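Long-range contacts in mutual gliding-motility protein MglA (Myxococcus xanthus DK 1622, PDB 6HJO), which acts as a small Ras-like GTPase switch that coordinates the two gliding motility systems of the bacterium and sets the direction and speed of movement: residues 57-62 and 72-77; 14-19 and 90-95. All coordinates share one frame; numbering follows the deposited sequence.

Contact 1: 57-62 and 72-77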
# COMPACT_ATOMS: atom_id res chain seq x y z
N PHE A 57 7.22 -7.16 -1.62
CA PHE A 57 8.20 -6.63 -2.57
C PHE A 57 8.28 -7.58 -3.75
O PHE A 57 7.79 -8.71 -3.68
CB PHE A 57 9.59 -6.41 -1.92
CG PHE A 57 10.37 -7.67 -1.61
CD1 PHE A 57 10.13 -8.39 -0.44
CD2 PHE A 57 11.38 -8.11 -2.46
CE1 PHE A 57 10.87 -9.53 -0.13
CE2 PHE A 57 12.12 -9.26 -2.15
CZ PHE A 57 11.85 -9.96 -1.00
N ASP A 58 8.92 -7.13 -4.83
CA ASP A 58 9.14 -7.96 -6.00
C ASP A 58 10.59 -7.91 -6.41
O ASP A 58 11.30 -6.96 -6.07
CB ASP A 58 8.19 -7.60 -7.16
CG ASP A 58 8.41 -6.23 -7.73
OD1 ASP A 58 9.42 -6.03 -8.43
OD2 ASP A 58 7.57 -5.34 -7.47
N PHE A 59 11.04 -8.95 -7.13
CA PHE A 59 12.41 -9.05 -7.63
C PHE A 59 12.48 -9.93 -8.86
O PHE A 59 11.74 -10.90 -8.98
CB PHE A 59 13.40 -9.51 -6.53
CG PHE A 59 13.24 -10.94 -6.06
CD1 PHE A 59 12.24 -11.28 -5.16
CD2 PHE A 59 14.12 -11.93 -6.49
CE1 PHE A 59 12.11 -12.61 -4.71
CE2 PHE A 59 13.98 -13.25 -6.04
CZ PHE A 59 12.98 -13.58 -5.15
N LEU A 60 13.38 -9.57 -9.77
CA LEU A 60 13.63 -10.31 -11.01
C LEU A 60 15.03 -10.91 -10.91
O LEU A 60 16.01 -10.21 -11.21
CB LEU A 60 13.50 -9.37 -12.21
CG LEU A 60 13.47 -10.00 -13.59
CD1 LEU A 60 12.05 -10.35 -13.99
CD2 LEU A 60 14.03 -9.04 -14.63
N PRO A 61 15.17 -12.19 -10.46
CA PRO A 61 16.52 -12.78 -10.35
C PRO A 61 17.22 -12.91 -11.71
O PRO A 61 16.60 -13.36 -12.67
CB PRO A 61 16.27 -14.13 -9.67
CG PRO A 61 14.85 -14.45 -9.91
CD PRO A 61 14.12 -13.15 -10.05
N LEU A 62 18.48 -12.43 -11.79
CA LEU A 62 19.31 -12.46 -13.00
C LEU A 62 19.80 -13.87 -13.36
O LEU A 62 20.01 -14.16 -14.53
CB LEU A 62 20.53 -11.53 -12.85
CG LEU A 62 20.33 -10.07 -13.27
CD1 LEU A 62 21.33 -9.17 -12.57
CD2 LEU A 62 20.45 -9.90 -14.79
N THR A 72 10.91 -14.44 -15.27
CA THR A 72 9.97 -14.59 -14.16
C THR A 72 10.30 -13.61 -13.04
O THR A 72 11.43 -13.60 -12.54
CB THR A 72 9.87 -16.06 -13.68
OG1 THR A 72 9.54 -16.90 -14.80
CG2 THR A 72 8.81 -16.26 -12.56
N ARG A 73 9.31 -12.78 -12.67
CA ARG A 73 9.40 -11.81 -11.58
C ARG A 73 8.64 -12.38 -10.38
O ARG A 73 7.47 -12.74 -10.51
CB ARG A 73 8.82 -10.44 -11.99
CG ARG A 73 8.93 -9.39 -10.87
CD ARG A 73 8.53 -7.99 -11.35
NE ARG A 73 9.47 -7.46 -12.35
CZ ARG A 73 10.61 -6.84 -12.05
NH1 ARG A 73 10.98 -6.68 -10.79
NH2 ARG A 73 11.40 -6.39 -13.02
N PHE A 74 9.30 -12.43 -9.23
CA PHE A 74 8.71 -12.96 -8.01
C PHE A 74 8.20 -11.84 -7.11
O PHE A 74 8.91 -10.86 -6.88
CB PHE A 74 9.73 -13.86 -7.26
CG PHE A 74 10.08 -15.11 -8.04
CD1 PHE A 74 9.30 -16.26 -7.95
CD2 PHE A 74 11.18 -15.13 -8.90
CE1 PHE A 74 9.59 -17.40 -8.70
CE2 PHE A 74 11.49 -16.29 -9.63
CZ PHE A 74 10.70 -17.42 -9.53
N HIS A 75 6.97 -12.00 -6.60
CA HIS A 75 6.32 -11.05 -5.69
C HIS A 75 6.10 -11.81 -4.38
O HIS A 75 5.42 -12.83 -4.37
CB HIS A 75 4.98 -10.55 -6.26
CG HIS A 75 5.11 -9.77 -7.55
ND1 HIS A 75 4.83 -8.42 -7.60
CD2 HIS A 75 5.45 -10.20 -8.79
CE1 HIS A 75 5.02 -8.06 -8.86
NE2 HIS A 75 5.41 -9.10 -9.61
N LEU A 76 6.75 -11.36 -3.30
CA LEU A 76 6.66 -12.02 -1.97
C LEU A 76 5.72 -11.20 -1.11
O LEU A 76 5.94 -10.00 -0.96
CB LEU A 76 8.07 -12.12 -1.34
CG LEU A 76 8.90 -13.39 -1.54
CD1 LEU A 76 9.02 -13.83 -3.00
CD2 LEU A 76 10.27 -13.28 -0.86
N TYR A 77 4.62 -11.82 -0.63
CA TYR A 77 3.54 -11.17 0.15
C TYR A 77 3.33 -11.87 1.50
O TYR A 77 3.42 -13.09 1.55
CB TYR A 77 2.21 -11.26 -0.64
CG TYR A 77 2.03 -10.16 -1.65
CD1 TYR A 77 2.68 -10.20 -2.89
CD2 TYR A 77 1.23 -9.06 -1.37
CE1 TYR A 77 2.53 -9.17 -3.82
CE2 TYR A 77 1.07 -8.02 -2.30
CZ TYR A 77 1.73 -8.08 -3.52
OH TYR A 77 1.60 -7.06 -4.44

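Contact 2: 14-19 and 90-95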
# COMPACT_ATOMS: atom_id res chain seq x y z
N LYS A 14 3.15 -14.73 -7.60
CA LYS A 14 2.92 -14.35 -6.23
C LYS A 14 3.19 -15.50 -5.28
O LYS A 14 2.60 -16.57 -5.40
CB LYS A 14 1.48 -13.83 -6.07
CG LYS A 14 1.18 -13.16 -4.74
CD LYS A 14 -0.28 -12.75 -4.69
CE LYS A 14 -0.58 -11.96 -3.45
NZ LYS A 14 -2.02 -11.65 -3.35
N ILE A 15 4.11 -15.26 -4.35
CA ILE A 15 4.51 -16.21 -3.30
C ILE A 15 4.04 -15.65 -1.98
O ILE A 15 4.45 -14.55 -1.60
CB ILE A 15 6.00 -16.62 -3.36
CG1 ILE A 15 6.28 -17.38 -4.70
CG2 ILE A 15 6.35 -17.55 -2.14
CD1 ILE A 15 7.72 -17.46 -5.08
N VAL A 16 3.12 -16.38 -1.31
CA VAL A 16 2.55 -15.93 -0.05
C VAL A 16 3.20 -16.65 1.14
O VAL A 16 3.23 -17.88 1.17
CB VAL A 16 0.99 -16.03 -0.04
CG1 VAL A 16 0.40 -15.80 1.35
CG2 VAL A 16 0.37 -15.06 -1.06
N TYR A 17 3.73 -15.88 2.11
CA TYR A 17 4.26 -16.45 3.36
C TYR A 17 3.08 -16.39 4.31
O TYR A 17 2.45 -15.33 4.49
CB TYR A 17 5.49 -15.66 3.89
CG TYR A 17 6.77 -16.05 3.19
CD1 TYR A 17 6.97 -15.78 1.84
CD2 TYR A 17 7.78 -16.74 3.87
CE1 TYR A 17 8.12 -16.20 1.18
CE2 TYR A 17 8.95 -17.14 3.23
CZ TYR A 17 9.11 -16.87 1.88
OH TYR A 17 10.26 -17.25 1.24
N TYR A 18 2.73 -17.53 4.85
CA TYR A 18 1.57 -17.75 5.69
C TYR A 18 1.98 -18.44 6.99
O TYR A 18 2.91 -19.23 6.99
CB TYR A 18 0.59 -18.65 4.92
CG TYR A 18 -0.87 -18.44 5.22
CD1 TYR A 18 -1.51 -19.14 6.25
CD2 TYR A 18 -1.63 -17.54 4.47
CE1 TYR A 18 -2.86 -18.96 6.52
CE2 TYR A 18 -3.00 -17.39 4.70
CZ TYR A 18 -3.61 -18.11 5.72
OH TYR A 18 -4.95 -17.95 5.95
N GLY A 19 1.28 -18.15 8.06
CA GLY A 19 1.57 -18.75 9.36
C GLY A 19 0.99 -17.91 10.48
O GLY A 19 0.53 -16.79 10.24
N LYS A 90 -7.66 -14.05 3.81
CA LYS A 90 -8.41 -14.45 2.61
C LYS A 90 -7.96 -13.58 1.42
O LYS A 90 -7.81 -14.09 0.31
CB LYS A 90 -9.93 -14.27 2.82
CG LYS A 90 -10.54 -15.23 3.82
CD LYS A 90 -12.05 -15.06 3.87
CE LYS A 90 -12.71 -15.86 4.97
NZ LYS A 90 -12.58 -17.32 4.76
N LEU A 91 -7.75 -12.27 1.65
CA LEU A 91 -7.32 -11.30 0.64
C LEU A 91 -5.89 -11.53 0.19
O LEU A 91 -5.64 -11.46 -1.02
CB LEU A 91 -7.46 -9.86 1.19
CG LEU A 91 -8.20 -8.80 0.34
CD1 LEU A 91 -7.36 -8.30 -0.86
CD2 LEU A 91 -9.63 -9.22 -0.02
N ILE A 92 -4.95 -11.83 1.14
CA ILE A 92 -3.53 -12.07 0.82
C ILE A 92 -3.34 -13.20 -0.20
O ILE A 92 -2.42 -13.15 -1.01
CB ILE A 92 -2.62 -12.25 2.09
CG1 ILE A 92 -1.13 -11.91 1.82
CG2 ILE A 92 -2.76 -13.61 2.78
CD1 ILE A 92 -0.84 -10.42 1.67
N LEU A 93 -4.24 -14.21 -0.18
CA LEU A 93 -4.19 -15.40 -1.04
C LEU A 93 -4.72 -15.18 -2.46
O LEU A 93 -4.54 -16.05 -3.31
CB LEU A 93 -4.89 -16.58 -0.35
CG LEU A 93 -4.21 -17.12 0.93
CD1 LEU A 93 -5.14 -18.04 1.70
CD2 LEU A 93 -2.90 -17.83 0.63
N LYS A 94 -5.37 -14.04 -2.74
CA LYS A 94 -5.88 -13.76 -4.09
C LYS A 94 -4.75 -13.79 -5.13
O LYS A 94 -3.76 -13.08 -4.98
CB LYS A 94 -6.62 -12.42 -4.14
CG LYS A 94 -7.95 -12.44 -3.39
CD LYS A 94 -8.82 -11.33 -3.89
CE LYS A 94 -9.45 -11.63 -5.23
NZ LYS A 94 -9.82 -10.38 -5.93
N GLY A 95 -4.88 -14.68 -6.12
CA GLY A 95 -3.91 -14.85 -7.20
C GLY A 95 -2.59 -15.49 -6.79
O GLY A 95 -1.57 -15.31 -7.46

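Contact 1: 57-62 and 72-77
Phe57 and Phe59 each pair with a residue of 72-77 through two backbone hydrogen bonds, Phe57 with Leu76 and Phe59 with Phe74. Phe57 N gives the longest of the four, 3.2 Å to Leu76 O. Leu76 N donates to Phe57 O at 2.9 Å. Between these pairs Asp58 and His75 form the non-hydrogen-bonded pair, where Asp58 CA approaches Phe74 O at 3.0 Å as a CA-H...O contact.

Segment axes at 159° and this register define an antiparallel beta hairpin, strands 53-59 and 71-78, as in the hairpin that joins the switch regions of small GTPases.

Polar contacts lie on the face of Asp58 and His75. Arg73 NH1 bridges to Asp58 OD1 at 2.9 Å, but the bond is bent (131° at the hydrogen), uses the anti side of the carboxylate and leaves both planes. After two extended torsions, a bend at chi3 (-66°) turns the guanidinium toward Asp58, while Leu60 CB covers one guanidinium face and Glu10 holds NE in a second salt bridge. Asp58 CB sits over the His75 ring, 3.6 Å from its centroid, a CH-pi contact; NE2 of that ring bonds Asn12.

Apolar packing fills the other face. Phe74 CB lies over the Phe59 ring, whose edge receives Leu76 CD1 at 3.7 Å from Phe59 CE1. The Phe74 ring meets Pro61 CD edge-on, 3.7 Å from Phe74 CD2, and Leu76 CD2 touches Phe57 CZ. Helix 176-191 covers Phe59, Phe74 and Leu76; helix 25-35 covers Phe57.

Contact 2: 14-19 and 90-95
In the P-loop GTPase fold of MglA, strand 10-18 leads into the nucleotide-binding loop, and here 14-19 packs against the C-terminal end of helix 86-92. Lys14 reaches across from the strand: CG lies opposite the backbone N (chi1 -169°) and every later torsion is near 180°, so the fully extended chain brings its ammonium to the C-terminal region of helix 86-92, where NZ donates to Ile92 O and Lys94 O, each at 2.8 Å. The two approaches differ, since NZ lies in the carbonyl plane of Lys94 but stands 45° above that of Ile92. Carbonyls at a helix C-terminus probably favour the charged lysine, which also makes a cation-pi contact with Tyr77.

Two residues further along the strand, Val16 splits its branches: CG2 rests 3.4 Å from Ile92 O, whereas CG1 reaches Leu93 CD2 at 3.9 Å. Leu93 then crosses the Tyr18 side chain at about a right angle, with CD1 3.7 Å from Tyr18 CE2. The hydroxyl of Tyr18 bonds Asn119 of helix 110-126, which also covers Leu93. The strand runs on into Gly19, the first residue of the predicted GTP-binding loop, the strand-to-P-loop passage typical of Ras-like GTPases.

In the fold
Contacts 1 and 2 meet in one sheet, where strand 71-78 of the first lies parallel to strand 10-18 of the second; their centres are 15 Å apart. Two probable backbone hydrogen bonds join them: Ile15 N to His75 O at 2.8 Å and Tyr17 N to Tyr77 O at 2.9 Å. Packing follows on both faces, with Phe74 CD1 3.5 Å from Ile15 CD1 and Tyr77 CG 3.6 Å from Lys14 CE. In the chain, 57-62 and 72-77 are nested within the loop closed by 14-19 and 90-95. Neither contact reaches the bound GDP: the side chain of Tyr18 is about 9 Å from it and that of Phe57 about 12 Å.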